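Local structure of sialidase B (Streptococcus pneumoniae TIGR4, 4XJZ) at residues Leu46-Gly51 / Glu159-Lys164; Phe89-Ser94 / Asn124-Phe129. The protein removes terminal sialic acid residues from oligosaccharides, glycoproteins and glycolipids by cleaving alpha-(2->3)-, alpha-(2->6)- and alpha-(2->8)-glycosidic linkages. The protein carries 1 engineered substitution. All coordinates share one frame; numbering follows the deposited sequence.

Overall arrangement
Both interactions belong to the N-terminal sialidase domain, a beta sandwich of the concanavalin-like kind. Strand 46-53 lies near the middle of one antiparallel sheet and strand 85-91 at its edge, so each interaction draws one segment from it. Interaction 1 joins that sheet to the turn after strand 158-160; interaction 2 joins its edge to strand 126-132 of the facing sheet. Both segments of interaction 2 come between those of interaction 1 along the chain; the centres lie about 18 Å apart. Interaction 1 is far from the active-site residues. Interaction 2 ties the two sheets together where Leu643, Ser644 and Val646 pack, its Arg91 side chain about 12 Å from that of Arg207, which probably binds substrate.

Interaction 1: Leu46-Gly51 / Glu159-Lys164; sequences LQALFG and EHYLAK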
loop_
_atom_site.group_PDB
_atom_site.type_symbol
_atom_site.label_atom_id
_atom_site.label_comp_id
_atom_site.label_asym_id
_atom_site.label_seq_id
_atom_site.Cartn_x
_atom_site.Cartn_y
_atom_site.Cartn_z
ATOM N N LEU A 46 25.992 4.318 -3.415
ATOM C CA LEU A 46 25.602 5.047 -4.614
ATOM C C LEU A 46 26.491 4.561 -5.746
ATOM O O LEU A 46 27.714 4.702 -5.691
ATOM C CB LEU A 46 25.750 6.565 -4.418
ATOM C CG LEU A 46 25.596 7.446 -5.663
ATOM C CD1 LEU A 46 24.210 7.296 -6.286
ATOM C CD2 LEU A 46 25.898 8.923 -5.373
ATOM N N GLN A 47 25.885 3.970 -6.768
ATOM C CA GLN A 47 26.667 3.414 -7.865
ATOM C C GLN A 47 26.029 3.641 -9.228
ATOM O O GLN A 47 24.799 3.607 -9.369
ATOM C CB GLN A 47 26.925 1.915 -7.638
ATOM C CG GLN A 47 25.683 1.022 -7.553
ATOM C CD GLN A 47 26.058 -0.407 -7.205
ATOM O OE1 GLN A 47 27.063 -0.646 -6.528
ATOM N NE2 GLN A 47 25.268 -1.366 -7.677
ATOM N N ALA A 48 26.869 3.870 -10.235
ATOM C CA ALA A 48 26.389 4.040 -11.602
ATOM C C ALA A 48 26.460 2.731 -12.363
ATOM O O ALA A 48 27.464 2.029 -12.312
ATOM C CB ALA A 48 27.190 5.098 -12.325
ATOM N N LEU A 49 25.394 2.409 -13.084
ATOM C CA LEU A 49 25.391 1.201 -13.888
ATOM C C LEU A 49 25.955 1.502 -15.268
ATOM O O LEU A 49 26.660 0.679 -15.854
ATOM C CB LEU A 49 23.974 0.646 -14.000
ATOM C CG LEU A 49 23.312 0.297 -12.668
ATOM C CD1 LEU A 49 21.831 -0.009 -12.856
ATOM C CD2 LEU A 49 24.012 -0.884 -12.005
ATOM N N PHE A 50 25.635 2.687 -15.778
ATOM C CA PHE A 50 26.018 3.094 -17.124
ATOM C C PHE A 50 26.340 4.575 -17.120
ATOM O O PHE A 50 25.635 5.371 -16.489
ATOM C CB PHE A 50 24.866 2.803 -18.089
ATOM C CG PHE A 50 25.085 3.308 -19.490
ATOM C CD1 PHE A 50 25.865 2.590 -20.392
ATOM C CD2 PHE A 50 24.467 4.473 -19.926
ATOM C CE1 PHE A 50 26.046 3.041 -21.688
ATOM C CE2 PHE A 50 24.643 4.933 -21.225
ATOM C CZ PHE A 50 25.436 4.215 -22.111
ATOM N N GLY A 51 27.426 4.939 -17.801
ATOM C CA GLY A 51 27.834 6.324 -17.914
ATOM C C GLY A 51 28.267 6.688 -19.325
ATOM O O GLY A 51 28.875 5.885 -20.029
ATOM N N GLU A 159 37.273 7.121 -11.712
ATOM C CA GLU A 159 36.031 6.348 -11.622
ATOM C C GLU A 159 35.136 6.807 -10.470
ATOM O O GLU A 159 35.404 6.493 -9.313
ATOM C CB GLU A 159 36.352 4.866 -11.422
ATOM C CG GLU A 159 37.038 4.192 -12.595
ATOM C CD GLU A 159 37.429 2.759 -12.274
ATOM O OE1 GLU A 159 37.907 2.516 -11.145
ATOM O OE2 GLU A 159 37.247 1.881 -13.143
ATOM N N HIS A 160 34.062 7.525 -10.791
ATOM C CA HIS A 160 33.068 7.917 -9.795
ATOM C C HIS A 160 31.920 6.908 -9.758
ATOM O O HIS A 160 31.619 6.270 -10.764
ATOM C CB HIS A 160 32.496 9.298 -10.127
ATOM C CG HIS A 160 33.453 10.426 -9.904
ATOM N ND1 HIS A 160 33.167 11.486 -9.068
ATOM C CD2 HIS A 160 34.684 10.667 -10.412
ATOM C CE1 HIS A 160 34.182 12.330 -9.072
ATOM N NE2 HIS A 160 35.116 11.859 -9.884
ATOM N N TYR A 161 31.276 6.774 -8.602
ATOM C CA TYR A 161 30.115 5.878 -8.450
ATOM C C TYR A 161 30.404 4.418 -8.844
ATOM O O TYR A 161 29.585 3.765 -9.516
ATOM C CB TYR A 161 28.905 6.409 -9.237
ATOM C CG TYR A 161 28.816 7.912 -9.296
ATOM C CD1 TYR A 161 28.593 8.665 -8.149
ATOM C CD2 TYR A 161 28.936 8.577 -10.507
ATOM C CE1 TYR A 161 28.510 10.045 -8.211
ATOM C CE2 TYR A 161 28.854 9.948 -10.580
ATOM C CZ TYR A 161 28.640 10.674 -9.430
ATOM O OH TYR A 161 28.563 12.047 -9.503
ATOM N N LEU A 162 31.557 3.903 -8.424
ATOM C CA LEU A 162 31.924 2.514 -8.727
ATOM C C LEU A 162 30.843 1.551 -8.255
ATOM O O LEU A 162 30.308 1.705 -7.158
ATOM C CB LEU A 162 33.264 2.146 -8.089
ATOM C CG LEU A 162 34.498 2.449 -8.939
ATOM C CD1 LEU A 162 35.776 2.244 -8.122
ATOM C CD2 LEU A 162 34.507 1.571 -10.170
ATOM N N ALA A 163 30.522 0.572 -9.097
ATOM C CA ALA A 163 29.420 -0.345 -8.822
ATOM C C ALA A 163 29.873 -1.752 -8.471
ATOM O O ALA A 163 30.894 -2.231 -8.969
ATOM C CB ALA A 163 28.475 -0.400 -10.018
ATOM N N LYS A 164 29.091 -2.409 -7.618
ATOM C CA LYS A 164 29.160 -3.855 -7.457
ATOM C C LYS A 164 27.854 -4.422 -7.997
ATOM O O LYS A 164 26.779 -4.030 -7.547
ATOM C CB LYS A 164 29.310 -4.227 -5.981
ATOM C CG LYS A 164 29.365 -5.732 -5.722
ATOM C CD LYS A 164 30.701 -6.338 -6.150
ATOM C CE LYS A 164 30.613 -7.862 -6.258
ATOM N NZ LYS A 164 31.949 -8.486 -6.523
HETATM O O HOH W 1 30.654 3.590 -4.917
#
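Gln47 sets its CG between the backbone N and the carbonyl carbon (chi1 61°) and runs straight on from there, which carries its amide alongside Ala163 to the backbone of Lys164. On the other segment Tyr161 has its ring carbon CG beside its own N, at an uncommon chi1 of -33°, and its ring comes to lie side by side with Leu46, the two side chains pointing the same way. The Gln47 amide uses both ends on one residue. OE1 accepts from Lys164 N at 2.9 Å, and NE2 donates to Lys164 O at 3.1 Å. In each bond the donor stands above the acceptor's carbonyl plane. The main chains share one direct hydrogen bond: Ala48 N gives a nearly straight bond to Tyr161 O, 2.8 Å long and in the carbonyl plane on a lone pair. Gln47 CA adds a CA-H...O contact to the same oxygen. Water 1 makes a further link, donating to both Leu46 O and Leu162 O. The apolar packing is lighter. Leu46 CD2 approaches Tyr161 CD1 obliquely at 3.9 Å, Ala48 CB touches Tyr161 CB at 3.8 Å, and Ala163 CB lies against Gln47 CB. The touching backbones run 88° apart, so the turn after strand 158-160 packs on strand 46-53 of the six-stranded sheet of this lectin-like domain rather than pairing with it. Beyond the contact, Gln47 OE1 also accepts from Asn44 N, Tyr161 OH pairs with Tyr63 OH, and Lys164 NZ reaches Asn13. With one end of its amide accepting and the other donating to the same residue, Gln47 has its flip state defined; this buried amide supplies an acceptor for Lys164 N and a donor for Lys164 O, as a neighbouring strand's backbone would.

Interaction 2: Phe89-Ser94 / Asn124-Phe129; sequences FSRPAS and NGIEVF. With DMS (dimethyl sulfoxide), chain E.
Van der Waals contacts between Phe89 and Phe129, and between Arg91 and Val128, join the edge strand 85-91 to strand 126-132 of the facing sheet. Phe89 lays its CB over one face of the Phe129 ring, 3.8 Å from the centroid, in a CH-pi contact displaced toward the rim. Phe129 reaches this place with CG between its backbone N and carbonyl carbon (chi1 67°), which turns the ring under Phe89 and Ser90. Val128 crosses Arg91 at about a right angle, its CG1 centred over one face of the guanidinium and 3.8 Å from Arg91 CZ; the same methyl meets Ser94 OG at 3.7 Å. The closest approach between the segments is Arg91 CD to Val128 O, 3.3 Å. Val128 and Phe129 both face Met121 in a classic beta bulge, which lets the two neighbouring side chains point toward 89-94.

Half of the hydrogen bonds of the Arg91 side chain run back into its own turn. Its chain bends at chi3 (81°), bringing NE to Pro92 O at 3.1 Å and NH2 to Ala93 O at 2.9 Å, the latter acceptor lying in the guanidinium plane. NH1 donates at the edge to the oxygen of a dimethyl sulfoxide, at 2.7 Å, and also to Ser644 O; the solvent molecule, probably from the crystallisation liquor, is held in turn by Ser644 N.

Water 2 bridges the segments, donating to Ser94 O and accepting from Asn124 ND2.

Three backbone carbonyls (Pro92, Ala93, Ser644) and the dimethyl sulfoxide oxygen grip the guanidinium while Val128 CG1 packs on one face, so its charge is met by neutral oxygens alone among these partners. Arg91 thereby ties the turn after strand 85-91 to the loop at Ser644, far along the chain.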
loop_
_atom_site.group_PDB
_atom_site.type_symbol
_atom_site.label_atom_id
_atom_site.label_comp_id
_atom_site.label_asym_id
_atom_site.label_seq_id
_atom_site.Cartn_x
_atom_site.Cartn_y
_atom_site.Cartn_z
ATOM N N PHE A 89 16.772 13.074 -12.370
ATOM C CA PHE A 89 15.446 12.478 -12.214
ATOM C C PHE A 89 15.621 11.152 -11.487
ATOM O O PHE A 89 16.518 10.385 -11.828
ATOM C CB PHE A 89 14.803 12.231 -13.581
ATOM C CG PHE A 89 14.682 13.466 -14.426
ATOM C CD1 PHE A 89 13.906 14.537 -14.004
ATOM C CD2 PHE A 89 15.343 13.554 -15.636
ATOM C CE1 PHE A 89 13.792 15.684 -14.778
ATOM C CE2 PHE A 89 15.232 14.698 -16.424
ATOM C CZ PHE A 89 14.458 15.755 -15.996
ATOM N N SER A 90 14.784 10.878 -10.489
ATOM C CA SER A 90 14.899 9.610 -9.771
ATOM C C SER A 90 13.585 9.209 -9.105
ATOM O O SER A 90 12.669 10.015 -8.987
ATOM C CB SER A 90 16.000 9.693 -8.718
ATOM O OG SER A 90 15.590 10.529 -7.662
ATOM N N ARG A 91 13.498 7.950 -8.693
ATOM C CA ARG A 91 12.408 7.524 -7.817
ATOM C C ARG A 91 12.912 6.491 -6.830
ATOM O O ARG A 91 13.552 5.513 -7.219
ATOM C CB ARG A 91 11.216 6.961 -8.600
ATOM C CG ARG A 91 9.927 6.954 -7.765
ATOM C CD ARG A 91 8.873 5.982 -8.293
ATOM N NE ARG A 91 9.157 4.627 -7.844
ATOM C CZ ARG A 91 8.321 3.610 -8.006
ATOM N NH1 ARG A 91 7.174 3.811 -8.639
ATOM N NH2 ARG A 91 8.639 2.399 -7.563
ATOM N N PRO A 92 12.614 6.687 -5.536
ATOM C CA PRO A 92 12.936 5.683 -4.517
ATOM C C PRO A 92 12.247 4.344 -4.774
ATOM O O PRO A 92 11.295 4.290 -5.571
ATOM C CB PRO A 92 12.397 6.313 -3.224
ATOM C CG PRO A 92 12.486 7.795 -3.486
ATOM C CD PRO A 92 12.080 7.921 -4.943
ATOM N N ALA A 93 12.731 3.291 -4.116
ATOM C CA ALA A 93 12.022 2.004 -4.085
ATOM C C ALA A 93 11.656 1.492 -5.471
ATOM O O ALA A 93 10.488 1.159 -5.733
ATOM C CB ALA A 93 10.775 2.135 -3.218
ATOM N N SER A 94 12.640 1.420 -6.358
ATOM C CA SER A 94 12.350 1.020 -7.735
ATOM C C SER A 94 12.946 -0.318 -8.125
ATOM O O SER A 94 12.699 -0.785 -9.243
ATOM C CB SER A 94 12.858 2.075 -8.713
ATOM O OG SER A 94 12.192 3.310 -8.552
ATOM N N ASN A 124 11.391 -3.130 -14.277
ATOM C CA ASN A 124 10.567 -4.310 -14.041
ATOM C C ASN A 124 9.140 -4.118 -14.528
ATOM O O ASN A 124 8.181 -4.600 -13.914
ATOM C CB ASN A 124 10.655 -4.715 -12.572
ATOM C CG ASN A 124 12.062 -5.133 -12.198
ATOM O OD1 ASN A 124 12.827 -5.574 -13.066
ATOM N ND2 ASN A 124 12.425 -4.982 -10.930
ATOM N N GLY A 125 9.014 -3.395 -15.636
ATOM C CA GLY A 125 7.731 -3.214 -16.287
ATOM C C GLY A 125 6.863 -2.155 -15.640
ATOM O O GLY A 125 5.674 -2.037 -15.944
ATOM N N ILE A 126 7.464 -1.376 -14.746
ATOM C CA ILE A 126 6.769 -0.312 -14.046
ATOM C C ILE A 126 7.400 1.019 -14.418
ATOM O O ILE A 126 8.620 1.172 -14.325
ATOM C CB ILE A 126 6.852 -0.519 -12.515
ATOM C CG1 ILE A 126 6.075 -1.784 -12.110
ATOM C CG2 ILE A 126 6.306 0.706 -11.766
ATOM C CD1 ILE A 126 6.454 -2.368 -10.743
ATOM N N GLU A 127 6.577 1.965 -14.867
ATOM C CA GLU A 127 7.061 3.304 -15.180
ATOM C C GLU A 127 7.279 4.070 -13.883
ATOM O O GLU A 127 6.316 4.393 -13.173
ATOM C CB GLU A 127 6.057 4.058 -16.049
ATOM C CG GLU A 127 6.532 5.443 -16.444
ATOM C CD GLU A 127 5.427 6.282 -17.036
ATOM O OE1 GLU A 127 4.885 5.882 -18.082
ATOM O OE2 GLU A 127 5.098 7.335 -16.441
ATOM N N VAL A 128 8.535 4.387 -13.577
ATOM C CA VAL A 128 8.857 5.005 -12.287
ATOM C C VAL A 128 9.024 6.521 -12.365
ATOM O O VAL A 128 8.866 7.206 -11.360
ATOM C CB VAL A 128 10.082 4.349 -11.607
ATOM C CG1 VAL A 128 9.845 2.855 -11.367
ATOM C CG2 VAL A 128 11.341 4.575 -12.434
ATOM N N PHE A 129 9.348 7.037 -13.547
ATOM C CA PHE A 129 9.244 8.476 -13.814
ATOM C C PHE A 129 9.119 8.788 -15.301
ATOM O O PHE A 129 9.567 8.014 -16.153
ATOM C CB PHE A 129 10.365 9.307 -13.149
ATOM C CG PHE A 129 11.761 9.061 -13.692
ATOM C CD1 PHE A 129 12.162 9.584 -14.926
ATOM C CD2 PHE A 129 12.690 8.372 -12.924
ATOM C CE1 PHE A 129 13.454 9.384 -15.402
ATOM C CE2 PHE A 129 13.988 8.171 -13.392
ATOM C CZ PHE A 129 14.366 8.675 -14.623
HETATM S S DMS E . 5.478 7.357 -9.682
HETATM O O DMS E . 5.694 6.090 -8.914
HETATM C C1 DMS E . 5.352 6.976 -11.442
HETATM C C2 DMS E . 3.814 8.008 -9.396
HETATM O O HOH W 2 11.100 -3.341 -9.024
#